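Rubisco operon transcriptional regulator (Synechocystis sp., PDB 5Y2W) is a LysR-type transcription factor whose regulatory domain binds 2-phosphoglycolate, and probably acts as a repressor that couples carbon to nitrogen metabolism. Local coordinates at residues 12-21 with 59-67; 105-113 with 146-157. One frame throughout, in Å; residues are numbered along the deposited sequence.

Contact 1: 12-21 with 59-67; sequences RLRLAVITTA and EDDLYIVSE. With PGA (2-phosphoglycolic acid), chain B.
Ala16 and Ile64 meet where strands 12-18 and 62-65 run side by side and parallel, their axes 4.7 Å apart at the closest approach. This is the tightly packed part. Ala16 bonds both ways: its N reaches Leu62 O at 3.0 Å, and its O takes Ile64 N at 2.9 Å, after which Ile64 O receives Ile18 N. Val17 and Ile64 lie alongside each other and point the same way, CG1 of Val17 being 3.9 Å from CB of Ile64; Leu15 and Leu62 pair likewise on that face. On the other face the methyl of Ala16 sits against the Asp60 carboxylate, which is held by Arg54.

The looser end, at Arg14 and Asp61, is partly exposed. Asp61 OD2 accepts Arg14 N at 2.8 Å through its anti side. NH2 of Arg14 comes edge-on to Asp61 OD2 at 3.3 Å, a salt bridge whose hydrogen bond is weak and bent. The guanidinium and carboxylate planes stand 71° apart. With an alanine here in place of the aspartate, the backbone N-H of Arg14 would probably lose its acceptor and the Arg14 guanidinium its charged mate, leaving it freer to turn.

At the other end lies the ligand. Ile18 places CG1 between its backbone N and carbonyl carbon (chi1 53°), which carries CD1 to 3.3 Å from C1 of 2-phosphoglycolate. Thr19 OG1 donates to phosphate O2P and Thr20 OG1 to carboxylate O1.

Strand 12-18 is flanked on its far side by strand 39-46; helix 199-211 packs on Leu13 and Leu62, and helix 48-56 on Tyr63 and Val65.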
loop_
_atom_site.group_PDB
_atom_site.type_symbol
_atom_site.label_atom_id
_atom_site.label_comp_id
_atom_site.label_asym_id
_atom_site.label_seq_id
_atom_site.Cartn_x
_atom_site.Cartn_y
_atom_site.Cartn_z
ATOM N N ARG A 12 1.799 14.161 20.070
ATOM C CA ARG A 12 1.521 13.499 18.791
ATOM C C ARG A 12 2.383 14.033 17.624
ATOM O O ARG A 12 2.444 15.232 17.415
ATOM C CB ARG A 12 0.057 13.686 18.416
ATOM C CG ARG A 12 -0.330 12.953 17.136
ATOM C CD ARG A 12 -0.362 11.427 17.298
ATOM N NE ARG A 12 -1.613 10.976 17.905
ATOM C CZ ARG A 12 -2.794 10.951 17.286
ATOM N NH1 ARG A 12 -3.872 10.545 17.943
ATOM N NH2 ARG A 12 -2.911 11.328 16.014
ATOM N N LEU A 13 3.042 13.137 16.887
ATOM C CA LEU A 13 3.744 13.473 15.628
ATOM C C LEU A 13 2.932 12.958 14.442
ATOM O O LEU A 13 2.589 11.783 14.418
ATOM C CB LEU A 13 5.103 12.799 15.607
ATOM C CG LEU A 13 5.874 12.895 14.283
ATOM C CD1 LEU A 13 6.255 14.337 13.912
ATOM C CD2 LEU A 13 7.094 12.004 14.418
ATOM N N ARG A 14 2.601 13.835 13.495
ATOM C CA ARG A 14 1.819 13.492 12.298
ATOM C C ARG A 14 2.728 13.526 11.059
ATOM O O ARG A 14 3.173 14.601 10.627
ATOM C CB ARG A 14 0.680 14.474 12.055
ATOM C CG ARG A 14 -0.530 14.252 12.934
ATOM C CD ARG A 14 -1.482 15.427 12.849
ATOM N NE ARG A 14 -2.056 15.697 14.164
ATOM C CZ ARG A 14 -1.392 16.233 15.197
ATOM N NH1 ARG A 14 -2.029 16.409 16.357
ATOM N NH2 ARG A 14 -0.099 16.587 15.093
ATOM N N LEU A 15 2.972 12.343 10.499
ATOM C CA LEU A 15 3.786 12.191 9.295
ATOM C C LEU A 15 2.920 11.797 8.131
ATOM O O LEU A 15 2.108 10.824 8.215
ATOM C CB LEU A 15 4.833 11.094 9.494
ATOM C CG LEU A 15 5.690 11.269 10.739
ATOM C CD1 LEU A 15 6.466 10.004 11.025
ATOM C CD2 LEU A 15 6.619 12.462 10.583
ATOM N N ALA A 16 3.114 12.494 7.025
ATOM C CA ALA A 16 2.604 11.980 5.772
ATOM C C ALA A 16 3.791 11.651 4.856
ATOM O O ALA A 16 4.733 12.456 4.714
ATOM C CB ALA A 16 1.593 12.918 5.131
ATOM N N VAL A 17 3.751 10.435 4.286
ATOM C CA VAL A 17 4.812 9.938 3.441
ATOM C C VAL A 17 4.307 9.435 2.078
ATOM O O VAL A 17 3.175 8.932 1.922
ATOM C CB VAL A 17 5.722 8.885 4.152
ATOM C CG1 VAL A 17 6.162 9.369 5.516
ATOM C CG2 VAL A 17 5.085 7.504 4.250
ATOM N N ILE A 18 5.175 9.548 1.083
ATOM C CA ILE A 18 4.879 8.943 -0.215
ATOM C C ILE A 18 4.911 7.406 -0.141
ATOM O O ILE A 18 5.517 6.828 0.753
ATOM C CB ILE A 18 5.809 9.469 -1.296
ATOM C CG1 ILE A 18 7.266 9.306 -0.851
ATOM C CG2 ILE A 18 5.420 10.903 -1.637
ATOM C CD1 ILE A 18 8.232 9.352 -1.981
ATOM N N THR A 19 4.300 6.745 -1.121
ATOM C CA THR A 19 4.007 5.334 -0.995
ATOM C C THR A 19 5.257 4.526 -0.759
ATOM O O THR A 19 5.255 3.576 0.002
ATOM C CB THR A 19 3.331 4.785 -2.261
ATOM O OG1 THR A 19 4.158 5.126 -3.382
ATOM C CG2 THR A 19 1.941 5.362 -2.438
ATOM N N THR A 20 6.334 4.904 -1.397
ATOM C CA THR A 20 7.514 4.065 -1.421
ATOM C C THR A 20 8.296 4.067 -0.087
ATOM O O THR A 20 9.247 3.288 0.123
ATOM C CB THR A 20 8.426 4.534 -2.567
ATOM O OG1 THR A 20 8.671 5.967 -2.460
ATOM C CG2 THR A 20 7.736 4.287 -3.865
ATOM N N ALA A 21 7.918 4.982 0.791
ATOM C CA ALA A 21 8.548 5.148 2.113
ATOM C C ALA A 21 7.826 4.422 3.227
ATOM O O ALA A 21 8.201 4.580 4.372
ATOM C CB ALA A 21 8.626 6.632 2.445
ATOM N N GLU A 59 -2.044 19.667 6.998
ATOM C CA GLU A 59 -2.543 18.560 7.848
ATOM C C GLU A 59 -1.510 17.913 8.770
ATOM O O GLU A 59 -1.838 17.375 9.826
ATOM C CB GLU A 59 -3.264 17.513 6.997
ATOM C CG GLU A 59 -4.491 18.092 6.301
ATOM C CD GLU A 59 -5.340 17.036 5.623
ATOM O OE1 GLU A 59 -5.786 16.118 6.330
ATOM O OE2 GLU A 59 -5.566 17.109 4.391
ATOM N N ASP A 60 -0.240 18.015 8.420
ATOM C CA ASP A 60 0.778 17.240 9.119
ATOM C C ASP A 60 1.922 18.115 9.563
ATOM O O ASP A 60 2.092 19.246 9.093
ATOM C CB ASP A 60 1.305 16.147 8.153
ATOM C CG ASP A 60 0.181 15.245 7.631
ATOM O OD1 ASP A 60 -0.301 14.434 8.430
ATOM O OD2 ASP A 60 -0.253 15.395 6.463
ATOM N N ASP A 61 2.728 17.545 10.436
ATOM C CA ASP A 61 3.966 18.144 10.861
ATOM C C ASP A 61 5.043 18.071 9.783
ATOM O O ASP A 61 5.669 19.070 9.428
ATOM C CB ASP A 61 4.427 17.399 12.111
ATOM C CG ASP A 61 3.441 17.560 13.254
ATOM O OD1 ASP A 61 3.059 18.717 13.515
ATOM O OD2 ASP A 61 2.997 16.558 13.851
ATOM N N LEU A 62 5.245 16.862 9.260
ATOM C CA LEU A 62 6.252 16.627 8.256
ATOM C C LEU A 62 5.754 15.763 7.093
ATOM O O LEU A 62 4.845 14.939 7.229
ATOM C CB LEU A 62 7.467 15.980 8.893
ATOM C CG LEU A 62 8.291 16.815 9.883
ATOM C CD1 LEU A 62 9.308 15.884 10.556
ATOM C CD2 LEU A 62 8.987 18.030 9.238
ATOM N N TYR A 63 6.403 15.972 5.956
ATOM C CA TYR A 63 6.059 15.324 4.731
ATOM C C TYR A 63 7.339 14.725 4.167
ATOM O O TYR A 63 8.411 15.350 4.161
ATOM C CB TYR A 63 5.468 16.335 3.774
ATOM C CG TYR A 63 4.253 17.080 4.324
ATOM C CD1 TYR A 63 4.401 18.274 5.061
ATOM C CD2 TYR A 63 2.961 16.602 4.110
ATOM C CE1 TYR A 63 3.295 18.926 5.587
ATOM C CE2 TYR A 63 1.859 17.271 4.610
ATOM C CZ TYR A 63 2.039 18.419 5.365
ATOM O OH TYR A 63 0.954 19.087 5.830
ATOM N N ILE A 64 7.223 13.498 3.686
ATOM C CA ILE A 64 8.280 12.888 2.900
ATOM C C ILE A 64 7.856 12.725 1.441
ATOM O O ILE A 64 6.829 12.076 1.076
ATOM C CB ILE A 64 8.682 11.587 3.541
ATOM C CG1 ILE A 64 9.135 11.937 4.967
ATOM C CG2 ILE A 64 9.743 10.865 2.696
ATOM C CD1 ILE A 64 10.113 10.976 5.602
ATOM N N VAL A 65 8.647 13.380 0.605
ATOM C CA VAL A 65 8.384 13.504 -0.808
ATOM C C VAL A 65 9.704 13.318 -1.569
ATOM O O VAL A 65 10.775 13.475 -0.985
ATOM C CB VAL A 65 7.799 14.857 -1.125
ATOM C CG1 VAL A 65 6.521 15.032 -0.328
ATOM C CG2 VAL A 65 8.815 15.978 -0.839
ATOM N N SER A 66 9.610 12.904 -2.835
ATOM C CA SER A 66 10.734 12.940 -3.782
ATOM C C SER A 66 10.782 14.178 -4.707
ATOM O O SER A 66 11.830 14.613 -5.124
ATOM C CB SER A 66 10.681 11.691 -4.670
ATOM O OG SER A 66 10.886 10.574 -3.876
ATOM N N GLU A 67 9.618 14.640 -5.099
ATOM C CA GLU A 67 9.450 15.793 -5.964
ATOM C C GLU A 67 8.591 16.805 -5.169
ATOM O O GLU A 67 7.430 16.578 -4.918
ATOM C CB GLU A 67 8.784 15.426 -7.296
ATOM C CG GLU A 67 8.817 16.591 -8.272
ATOM C CD GLU A 67 8.012 16.422 -9.545
ATOM O OE1 GLU A 67 7.274 15.416 -9.732
ATOM O OE2 GLU A 67 8.144 17.334 -10.383
HETATM P P PGA B . 4.310 8.186 -5.698
HETATM O O1P PGA B . 5.760 8.551 -5.088
HETATM O O2P PGA B . 3.618 7.370 -4.656
HETATM O O3P PGA B . 4.632 7.449 -7.009
HETATM O O4P PGA B . 3.607 9.491 -5.753
HETATM C C2 PGA B . 6.725 7.653 -4.582
HETATM C C1 PGA B . 8.140 7.996 -5.031
HETATM O O1 PGA B . 9.105 7.263 -4.648
HETATM O O2 PGA B . 8.288 8.996 -5.763
#

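Contact 2: 105-113 with 146-157; sequences LNDEAFIMR and IKQAIAGGMGIS. With PGA (2-phosphoglycolic acid), chain B.
Ile111 and Ile156 join the irregular segment 105-113 to the chain that follows helix 146-151 through their backbones. The hydrogen bonds come first: Ile156 N gives to Ala109 O at 3.0 Å, and Ile156 O takes Ile111 N at 2.9 Å, so Ile156 is held through both its N-H and its C=O, around a single bridge to Phe110. Next along, the hydroxyl of Ser157 donates to Ile111 O at 2.7 Å, tilted 21° from the carbonyl plane. Gly155 fits closely under Ala109 O, where any CB would collide, and its backbone angles also disfavour a side chain.

The apolar contacts gather on Ile111. Its CD1 reaches the methyl of Ala149 at 3.7 Å and also touches CG1 of Ile150, while its CG2 branch slides past Ile146 in the opposite direction. Ile156 sets CG1 between its backbone N and carbonyl carbon (chi1 65°), which brings CD1 to 3.8 Å from CD2 of Leu105.

One aromatic contact adds to these. Ser157 CA lies over a face of the Phe110 ring in a CH-pi contact, 4.1 Å from the centroid, and Ile156 O stands above the same face toward the rim; Phe127 meets the ring edge-to-face.

Helix 146-151 ends in a Schellman motif, with Gly153 at C-prime, which turns the chain back toward Ala109. At the far end, Ile146 CD1 packs across the aliphatic part of Arg113, and NH1 of that arginine bonds to phosphate O2P at 2.9 Å. The chemistry therefore implies a largely apolar packing in which Ala109 O, Ile111 N and O, and Ile156 N and O all have hydrogen-bond partners, with Ile146 backing the aliphatic chain of an arginine that presents its charge to the phosphate.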
loop_
_atom_site.group_PDB
_atom_site.type_symbol
_atom_site.label_atom_id
_atom_site.label_comp_id
_atom_site.label_asym_id
_atom_site.label_seq_id
_atom_site.Cartn_x
_atom_site.Cartn_y
_atom_site.Cartn_z
ATOM N N LEU A 105 12.689 -0.388 -24.785
ATOM C CA LEU A 105 11.408 -0.322 -24.063
ATOM C C LEU A 105 10.191 -0.071 -24.948
ATOM O O LEU A 105 9.061 -0.263 -24.520
ATOM C CB LEU A 105 11.453 0.752 -22.951
ATOM C CG LEU A 105 12.434 0.440 -21.819
ATOM C CD1 LEU A 105 12.251 1.438 -20.691
ATOM C CD2 LEU A 105 12.288 -0.974 -21.331
ATOM N N ASN A 106 10.429 0.371 -26.168
ATOM C CA ASN A 106 9.377 0.715 -27.082
ATOM C C ASN A 106 8.400 -0.426 -27.312
ATOM O O ASN A 106 8.807 -1.512 -27.669
ATOM C CB ASN A 106 10.009 1.073 -28.414
ATOM C CG ASN A 106 10.442 2.503 -28.444
ATOM O OD1 ASN A 106 9.636 3.385 -28.214
ATOM N ND2 ASN A 106 11.706 2.736 -28.705
ATOM N N ASP A 107 7.129 -0.166 -27.100
ATOM C CA ASP A 107 6.082 -1.169 -27.268
ATOM C C ASP A 107 6.101 -2.327 -26.287
ATOM O O ASP A 107 5.281 -3.217 -26.412
ATOM C CB ASP A 107 6.034 -1.650 -28.726
ATOM C CG ASP A 107 5.634 -0.540 -29.647
ATOM O OD1 ASP A 107 4.446 -0.211 -29.613
ATOM O OD2 ASP A 107 6.499 0.064 -30.325
ATOM N N GLU A 108 6.991 -2.298 -25.296
ATOM C CA GLU A 108 6.889 -3.222 -24.177
ATOM C C GLU A 108 5.628 -3.016 -23.402
ATOM O O GLU A 108 5.154 -1.885 -23.263
ATOM C CB GLU A 108 8.024 -3.023 -23.193
ATOM C CG GLU A 108 9.342 -3.589 -23.656
ATOM C CD GLU A 108 9.464 -5.108 -23.489
ATOM O OE1 GLU A 108 8.871 -5.693 -22.521
ATOM O OE2 GLU A 108 10.156 -5.712 -24.358
ATOM N N ALA A 109 5.062 -4.129 -22.908
ATOM C CA ALA A 109 3.872 -4.080 -22.070
ATOM C C ALA A 109 4.361 -3.484 -20.758
ATOM O O ALA A 109 5.338 -3.979 -20.148
ATOM C CB ALA A 109 3.267 -5.463 -21.832
ATOM N N PHE A 110 3.696 -2.417 -20.347
ATOM C CA PHE A 110 4.175 -1.565 -19.255
ATOM C C PHE A 110 3.017 -1.156 -18.338
ATOM O O PHE A 110 2.041 -0.535 -18.782
ATOM C CB PHE A 110 4.829 -0.332 -19.826
ATOM C CG PHE A 110 5.619 0.452 -18.825
ATOM C CD1 PHE A 110 4.981 1.311 -17.949
ATOM C CD2 PHE A 110 6.985 0.325 -18.765
ATOM C CE1 PHE A 110 5.707 2.023 -17.002
ATOM C CE2 PHE A 110 7.726 1.022 -17.837
ATOM C CZ PHE A 110 7.078 1.887 -16.952
ATOM N N ILE A 111 3.151 -1.469 -17.057
ATOM C CA ILE A 111 2.100 -1.202 -16.117
ATOM C C ILE A 111 2.353 0.123 -15.500
ATOM O O ILE A 111 3.453 0.363 -14.988
ATOM C CB ILE A 111 2.082 -2.280 -15.024
ATOM C CG1 ILE A 111 1.943 -3.684 -15.656
ATOM C CG2 ILE A 111 0.954 -2.000 -14.033
ATOM C CD1 ILE A 111 2.682 -4.776 -14.919
ATOM N N MET A 112 1.354 0.973 -15.463
ATOM C CA MET A 112 1.548 2.299 -14.885
ATOM C C MET A 112 0.880 2.416 -13.510
ATOM O O MET A 112 -0.074 1.729 -13.208
ATOM C CB MET A 112 0.914 3.345 -15.781
ATOM C CG MET A 112 1.672 3.686 -17.043
ATOM S SD MET A 112 3.015 4.884 -16.817
ATOM C CE MET A 112 3.748 5.087 -18.447
ATOM N N ARG A 113 1.418 3.275 -12.665
ATOM C CA ARG A 113 0.775 3.709 -11.441
ATOM C C ARG A 113 -0.422 4.615 -11.799
ATOM O O ARG A 113 -0.550 5.061 -12.953
ATOM C CB ARG A 113 1.793 4.529 -10.603
ATOM C CG ARG A 113 2.835 3.707 -9.863
ATOM C CD ARG A 113 2.301 3.072 -8.605
ATOM N NE ARG A 113 1.740 4.116 -7.753
ATOM C CZ ARG A 113 2.425 4.893 -6.912
ATOM N NH1 ARG A 113 1.779 5.900 -6.299
ATOM N NH2 ARG A 113 3.731 4.673 -6.694
ATOM N N ILE A 146 1.459 -3.492 -8.589
ATOM C CA ILE A 146 2.291 -3.564 -9.716
ATOM C C ILE A 146 3.305 -4.682 -9.605
ATOM O O ILE A 146 3.523 -5.412 -10.574
ATOM C CB ILE A 146 3.015 -2.239 -10.013
ATOM C CG1 ILE A 146 2.014 -1.187 -10.414
ATOM C CG2 ILE A 146 3.986 -2.460 -11.150
ATOM C CD1 ILE A 146 2.578 0.189 -10.653
ATOM N N LYS A 147 3.908 -4.888 -8.449
ATOM C CA LYS A 147 4.839 -6.039 -8.321
ATOM C C LYS A 147 4.125 -7.393 -8.551
ATOM O O LYS A 147 4.681 -8.311 -9.161
ATOM C CB LYS A 147 5.476 -6.081 -6.960
ATOM C CG LYS A 147 6.467 -4.932 -6.767
ATOM C CD LYS A 147 7.273 -5.103 -5.496
ATOM C CE LYS A 147 6.481 -4.828 -4.222
ATOM N NZ LYS A 147 7.307 -5.327 -3.092
ATOM N N GLN A 148 2.950 -7.548 -7.959
ATOM C CA GLN A 148 2.097 -8.700 -8.259
ATOM C C GLN A 148 1.816 -8.835 -9.757
ATOM O O GLN A 148 1.943 -9.890 -10.300
ATOM C CB GLN A 148 0.757 -8.585 -7.526
ATOM C CG GLN A 148 0.766 -9.168 -6.139
ATOM C CD GLN A 148 1.026 -10.658 -6.132
ATOM O OE1 GLN A 148 0.633 -11.390 -7.039
ATOM N NE2 GLN A 148 1.749 -11.101 -5.134
ATOM N N ALA A 149 1.455 -7.760 -10.429
ATOM C CA ALA A 149 1.194 -7.884 -11.883
ATOM C C ALA A 149 2.410 -8.335 -12.690
ATOM O O ALA A 149 2.310 -9.182 -13.608
ATOM C CB ALA A 149 0.597 -6.608 -12.441
ATOM N N ILE A 150 3.581 -7.841 -12.297
ATOM C CA ILE A 150 4.781 -8.185 -12.994
ATOM C C ILE A 150 5.048 -9.655 -12.743
ATOM O O ILE A 150 5.401 -10.372 -13.656
ATOM C CB ILE A 150 5.977 -7.404 -12.499
ATOM C CG1 ILE A 150 5.822 -5.923 -12.837
ATOM C CG2 ILE A 150 7.280 -7.962 -13.079
ATOM C CD1 ILE A 150 6.798 -5.079 -12.054
ATOM N N ALA A 151 4.938 -10.075 -11.488
ATOM C CA ALA A 151 5.147 -11.465 -11.148
ATOM C C ALA A 151 4.159 -12.349 -11.918
ATOM O O ALA A 151 4.519 -13.442 -12.277
ATOM C CB ALA A 151 4.986 -11.687 -9.672
ATOM N N GLY A 152 2.927 -11.887 -12.161
ATOM C CA GLY A 152 1.959 -12.682 -12.952
ATOM C C GLY A 152 2.105 -12.493 -14.459
ATOM O O GLY A 152 1.177 -12.812 -15.209
ATOM N N GLY A 153 3.225 -11.904 -14.904
ATOM C CA GLY A 153 3.570 -11.876 -16.319
ATOM C C GLY A 153 2.847 -10.787 -17.071
ATOM O O GLY A 153 2.772 -10.817 -18.275
ATOM N N MET A 154 2.324 -9.784 -16.389
ATOM C CA MET A 154 1.584 -8.724 -17.076
ATOM C C MET A 154 2.442 -7.569 -17.629
ATOM O O MET A 154 1.924 -6.594 -18.184
ATOM C CB MET A 154 0.495 -8.202 -16.148
ATOM C CG MET A 154 -0.619 -9.219 -15.955
ATOM S SD MET A 154 -1.631 -8.849 -14.503
ATOM C CE MET A 154 -1.145 -10.229 -13.454
ATOM N N GLY A 155 3.755 -7.685 -17.516
ATOM C CA GLY A 155 4.636 -6.708 -18.140
ATOM C C GLY A 155 5.751 -6.230 -17.219
ATOM O O GLY A 155 6.072 -6.881 -16.259
ATOM N N ILE A 156 6.329 -5.089 -17.551
ATOM C CA ILE A 156 7.373 -4.457 -16.751
ATOM C C ILE A 156 6.799 -3.155 -16.260
ATOM O O ILE A 156 5.740 -2.727 -16.704
ATOM C CB ILE A 156 8.633 -4.206 -17.588
ATOM C CG1 ILE A 156 8.343 -3.208 -18.686
ATOM C CG2 ILE A 156 9.066 -5.497 -18.236
ATOM C CD1 ILE A 156 9.567 -2.880 -19.504
ATOM N N SER A 157 7.475 -2.587 -15.289
ATOM C CA SER A 157 7.141 -1.282 -14.740
ATOM C C SER A 157 8.417 -0.587 -14.244
ATOM O O SER A 157 9.501 -1.131 -14.323
ATOM C CB SER A 157 6.203 -1.422 -13.550
ATOM O OG SER A 157 5.499 -0.189 -13.319
HETATM P P PGA B . 4.310 8.186 -5.698
HETATM O O1P PGA B . 5.760 8.551 -5.088
HETATM O O2P PGA B . 3.618 7.370 -4.656
HETATM O O3P PGA B . 4.632 7.449 -7.009
HETATM O O4P PGA B . 3.607 9.491 -5.753
HETATM C C2 PGA B . 6.725 7.653 -4.582
HETATM C C1 PGA B . 8.140 7.996 -5.031
HETATM O O1 PGA B . 9.105 7.263 -4.648
HETATM O O2 PGA B . 8.288 8.996 -5.763
#

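In the fold
The two contacts show how one ligand site can draw on different kinds of packing. Both are largely buried, yet contact 1 lies nearer the middle of the chain, its centre about 11 Å from the chain's centre against about 17 Å for contact 2. They share no helix or strand: contact 1 is part of the five-stranded mixed sheet, whereas contact 2 ties a loop to a helix end and the chain beyond it. Regular backbone pairing dominates the first, a single bridge and apolar side chains the second. Their centres stand about 28 Å apart, on opposite sides of the chain's centre, and both reach 2-phosphoglycolate, consistent with a periplasmic-binding-protein-like cleft between two lobes.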